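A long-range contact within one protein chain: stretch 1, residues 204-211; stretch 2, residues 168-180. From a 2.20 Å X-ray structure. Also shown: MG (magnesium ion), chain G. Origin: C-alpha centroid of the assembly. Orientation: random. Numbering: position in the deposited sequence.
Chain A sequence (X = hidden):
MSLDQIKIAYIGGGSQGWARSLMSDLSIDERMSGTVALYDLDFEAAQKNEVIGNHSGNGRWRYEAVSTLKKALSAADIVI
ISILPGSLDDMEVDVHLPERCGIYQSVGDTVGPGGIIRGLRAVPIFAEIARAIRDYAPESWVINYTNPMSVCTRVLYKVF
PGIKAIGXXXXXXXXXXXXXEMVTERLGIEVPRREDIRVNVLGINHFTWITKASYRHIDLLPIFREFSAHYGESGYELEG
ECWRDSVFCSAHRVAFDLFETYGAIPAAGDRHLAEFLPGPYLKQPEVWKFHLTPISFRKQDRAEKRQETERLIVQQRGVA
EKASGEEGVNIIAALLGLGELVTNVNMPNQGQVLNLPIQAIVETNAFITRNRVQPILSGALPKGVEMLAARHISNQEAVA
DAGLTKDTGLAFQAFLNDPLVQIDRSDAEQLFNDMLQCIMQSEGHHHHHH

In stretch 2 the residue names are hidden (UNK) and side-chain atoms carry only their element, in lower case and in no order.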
# COMPACT_ATOMS: atom_id res chain seq x y z
N ILE A 204 4.20 17.34 -10.34
CA ILE A 204 3.04 17.30 -11.20
C ILE A 204 3.30 18.39 -12.23
O ILE A 204 4.14 19.27 -12.00
CB ILE A 204 1.76 17.61 -10.42
CG1 ILE A 204 1.90 18.95 -9.70
CG2 ILE A 204 1.47 16.50 -9.39
CD1 ILE A 204 0.70 19.29 -8.79
N ASN A 205 2.61 18.33 -13.36
CA ASN A 205 2.84 19.28 -14.46
C ASN A 205 2.86 20.76 -14.03
O ASN A 205 2.00 21.20 -13.27
CB ASN A 205 1.80 19.04 -15.57
CG ASN A 205 2.10 19.86 -16.83
OD1 ASN A 205 3.17 19.73 -17.46
ND2 ASN A 205 1.18 20.73 -17.17
N HIS A 206 3.83 21.51 -14.53
CA HIS A 206 4.05 22.92 -14.14
C HIS A 206 4.49 23.13 -12.70
O HIS A 206 4.69 24.27 -12.27
CB HIS A 206 2.82 23.80 -14.46
CG HIS A 206 2.53 23.91 -15.92
ND1 HIS A 206 1.29 24.23 -16.42
CD2 HIS A 206 3.32 23.68 -17.00
CE1 HIS A 206 1.34 24.24 -17.74
NE2 HIS A 206 2.56 23.92 -18.12
N PHE A 207 4.63 22.04 -11.95
CA PHE A 207 5.11 22.10 -10.57
C PHE A 207 6.08 20.91 -10.39
O PHE A 207 5.88 20.05 -9.53
CB PHE A 207 3.94 21.99 -9.60
CG PHE A 207 4.27 22.43 -8.17
CD1 PHE A 207 4.76 23.71 -7.92
CD2 PHE A 207 4.07 21.56 -7.11
CE1 PHE A 207 5.06 24.12 -6.61
CE2 PHE A 207 4.36 21.95 -5.81
CZ PHE A 207 4.86 23.24 -5.56
N THR A 208 7.10 20.90 -11.24
CA THR A 208 8.12 19.87 -11.29
C THR A 208 9.41 20.34 -10.62
O THR A 208 9.73 21.53 -10.62
CB THR A 208 8.47 19.54 -12.76
OG1 THR A 208 8.44 20.76 -13.52
CG2 THR A 208 7.45 18.58 -13.35
N TRP A 209 10.15 19.38 -10.07
CA TRP A 209 11.32 19.69 -9.28
C TRP A 209 12.46 18.76 -9.63
O TRP A 209 12.26 17.57 -9.91
CB TRP A 209 10.99 19.58 -7.79
CG TRP A 209 9.93 20.57 -7.40
CD1 TRP A 209 8.59 20.49 -7.67
CD2 TRP A 209 10.12 21.80 -6.70
NE1 TRP A 209 7.94 21.60 -7.18
CE2 TRP A 209 8.86 22.42 -6.57
CE3 TRP A 209 11.25 22.45 -6.16
CZ2 TRP A 209 8.69 23.65 -5.94
CZ3 TRP A 209 11.08 23.67 -5.53
CH2 TRP A 209 9.81 24.26 -5.42
N ILE A 210 13.67 19.30 -9.56
CA ILE A 210 14.84 18.51 -9.83
C ILE A 210 15.60 18.35 -8.54
O ILE A 210 16.07 19.32 -7.96
CB ILE A 210 15.72 19.18 -10.92
CG1 ILE A 210 14.94 19.24 -12.23
CG2 ILE A 210 17.04 18.44 -11.07
CD1 ILE A 210 15.59 20.14 -13.37
N THR A 211 15.70 17.11 -8.09
CA THR A 211 16.34 16.81 -6.82
C THR A 211 17.78 16.30 -7.02
O THR A 211 18.56 16.24 -6.08
CB THR A 211 15.52 15.77 -6.06
OG1 THR A 211 15.39 14.60 -6.88
CG2 THR A 211 14.14 16.29 -5.78
N UNK A 168 2.57 15.34 -22.34
CA UNK A 168 3.87 15.97 -22.62
C UNK A 168 3.87 17.47 -22.43
O UNK A 168 2.94 18.17 -22.81
s UNK A 168 4.94 14.03 -24.22
c UNK A 168 4.32 15.68 -24.05
N UNK A 169 4.98 17.96 -21.90
CA UNK A 169 5.15 19.36 -21.57
C UNK A 169 6.61 19.71 -21.80
O UNK A 169 7.48 18.84 -21.67
s UNK A 169 5.04 21.30 -19.58
c UNK A 169 4.79 19.60 -20.10
N UNK A 170 6.89 20.96 -22.14
CA UNK A 170 8.25 21.36 -22.46
C UNK A 170 8.87 22.23 -21.37
O UNK A 170 9.98 22.71 -21.53
c UNK A 170 8.30 22.09 -23.80
c UNK A 170 7.48 24.40 -22.95
c UNK A 170 7.52 23.37 -23.82
c UNK A 170 6.05 24.85 -24.55
n UNK A 170 6.57 25.31 -23.43
n UNK A 170 6.60 23.67 -24.81
N UNK A 171 8.19 22.42 -20.24
CA UNK A 171 8.73 23.29 -19.21
C UNK A 171 10.09 22.81 -18.69
O UNK A 171 11.00 23.61 -18.49
c UNK A 171 7.18 25.75 -18.93
c UNK A 171 6.64 24.45 -18.34
o UNK A 171 6.97 25.99 -20.13
c UNK A 171 7.74 23.45 -18.05
o UNK A 171 7.83 26.53 -18.19
N UNK A 172 10.23 21.51 -18.47
CA UNK A 172 11.48 21.01 -17.93
C UNK A 172 12.65 21.32 -18.89
O UNK A 172 13.77 21.53 -18.45
c UNK A 172 12.74 19.01 -17.12
c UNK A 172 10.30 19.23 -16.57
c UNK A 172 11.40 19.51 -17.61
N UNK A 173 12.39 21.37 -20.20
CA UNK A 173 13.47 21.66 -21.13
C UNK A 173 14.09 23.02 -20.85
O UNK A 173 15.31 23.20 -20.97
c UNK A 173 11.17 17.79 -23.52
c UNK A 173 10.81 18.94 -24.23
c UNK A 173 12.38 20.24 -22.93
c UNK A 173 11.41 20.15 -23.94
c UNK A 173 13.01 21.56 -22.60
c UNK A 173 12.13 17.87 -22.52
c UNK A 173 12.73 19.09 -22.23
N UNK A 174 13.26 23.98 -20.47
CA UNK A 174 13.72 25.34 -20.19
C UNK A 174 14.62 25.41 -18.97
O UNK A 174 15.51 26.26 -18.89
N UNK A 175 14.41 24.53 -18.01
CA UNK A 175 15.27 24.49 -16.85
C UNK A 175 16.58 23.80 -17.16
O UNK A 175 17.63 24.19 -16.67
c UNK A 175 15.50 23.91 -14.43
c UNK A 175 14.58 23.83 -15.64
o UNK A 175 13.39 24.58 -15.35
N UNK A 176 16.52 22.78 -18.01
CA UNK A 176 17.73 22.17 -18.50
C UNK A 176 18.61 23.17 -19.27
O UNK A 176 19.82 23.16 -19.12
c UNK A 176 17.12 19.72 -18.58
n UNK A 176 17.49 17.55 -19.57
c UNK A 176 17.38 20.98 -19.38
o UNK A 176 15.61 18.67 -20.08
c UNK A 176 16.68 18.60 -19.47
N UNK A 177 18.00 24.04 -20.07
CA UNK A 177 18.78 25.02 -20.82
C UNK A 177 19.40 26.03 -19.86
O UNK A 177 20.54 26.46 -20.05
c UNK A 177 15.76 24.78 -24.95
n UNK A 177 16.71 23.95 -25.74
c UNK A 177 16.49 25.67 -23.95
c UNK A 177 17.92 25.75 -21.85
c UNK A 177 17.32 24.85 -22.94
N UNK A 178 18.65 26.40 -18.83
CA UNK A 178 19.14 27.32 -17.80
C UNK A 178 20.37 26.72 -17.12
O UNK A 178 21.37 27.39 -16.93
c UNK A 178 17.41 28.42 -14.46
c UNK A 178 18.06 27.61 -16.76
c UNK A 178 18.53 28.34 -15.49
c UNK A 178 19.05 29.74 -15.86
N UNK A 179 20.27 25.46 -16.73
CA UNK A 179 21.39 24.77 -16.11
C UNK A 179 22.58 24.61 -17.08
O UNK A 179 23.74 24.74 -16.66
c UNK A 179 19.96 23.35 -14.41
c UNK A 179 19.37 21.95 -14.30
c UNK A 179 20.93 23.40 -15.60
c UNK A 179 20.66 23.73 -13.12
N UNK A 180 22.33 24.33 -18.35
CA UNK A 180 23.45 24.25 -19.29
C UNK A 180 24.20 25.59 -19.34
O UNK A 180 25.42 25.62 -19.33
c UNK A 180 22.99 23.82 -20.67
MG MG G . 3.33 23.14 -20.14
O HOH W 1 4.01 22.56 -22.34
O HOH W 2 4.49 25.03 -20.92
O HOH W 3 1.62 21.56 -19.94

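Position 168 carries one carbon and then one sulfur. The bond from CA to CB points away from stretch 1, and nothing there is touched. This is Cys168.

Position 169 has the same make-up, one carbon and one sulfur, but points toward stretch 1. Its CB lies 3.1 Å from the side-chain amide of Asn205, measured to the atom modelled as OD1. The sulfur is 2.6 Å from MG and 3.9 Å from NE2 of His206. This is Cys169, and the sulfur is SG.

Position 170 has one carbon followed by a five-membered ring of three carbons and two nitrogens. It makes no contact with stretch 1. Its backbone N donates to water 1 at 3.3 Å. This is His170.

Position 171 has three carbons, the third carrying two oxygens. The second carbon packs 3.7 Å from CD2 of His206. Two end oxygens make it Glu171. Water 2 donates to its OE2 at 2.8 Å, and its N donates to Cys169 SG at 3.4 Å.

Position 172 has one carbon carrying two more. One of these methyls is 3.9 Å from OG1 of Thr208. This is Val172.

Position 173 has one carbon and a six-carbon ring, out of reach of stretch 1: Phe173. Position 174 has no side-chain atoms: Gly174. An ideal CB there would have room on this side.

Position 175 has one carbon carrying an oxygen and a carbon. The methyl lies 3.9 Å from CD1 of Ile210. This is Thr175.

Position 176 has three carbons, the third carrying one oxygen and one nitrogen. It makes no contact with stretch 1. This is Gln176. Position 177 has four carbons in a row ending in nitrogen, and is exposed: Lys177.

Position 178 has four carbons, forked at the second, and is out of reach: Leu178. Position 179 has the same fork but points toward stretch 1. One of its methyls is 4.3 Å from CD1 of Ile210. This is Leu179. Position 180 has a single carbon: Ala180.

The contact has two parts. At one end, the metal joins the stretches. Cys169 SG and His206 NE2 (2.3 Å from MG) both bind it, and waters 1, 2 and 3 complete the ligands listed here. Water 2 also links the metal to Glu171. Further along, the strand and helix run at 34° and pack through side chains. Thr208 and Ile210 point toward the helix, while Trp209 between them points away. No hydrogen bond crosses directly between the stretches.

Stretch 2, residues 168-180: CCHEVFGTQKLLA
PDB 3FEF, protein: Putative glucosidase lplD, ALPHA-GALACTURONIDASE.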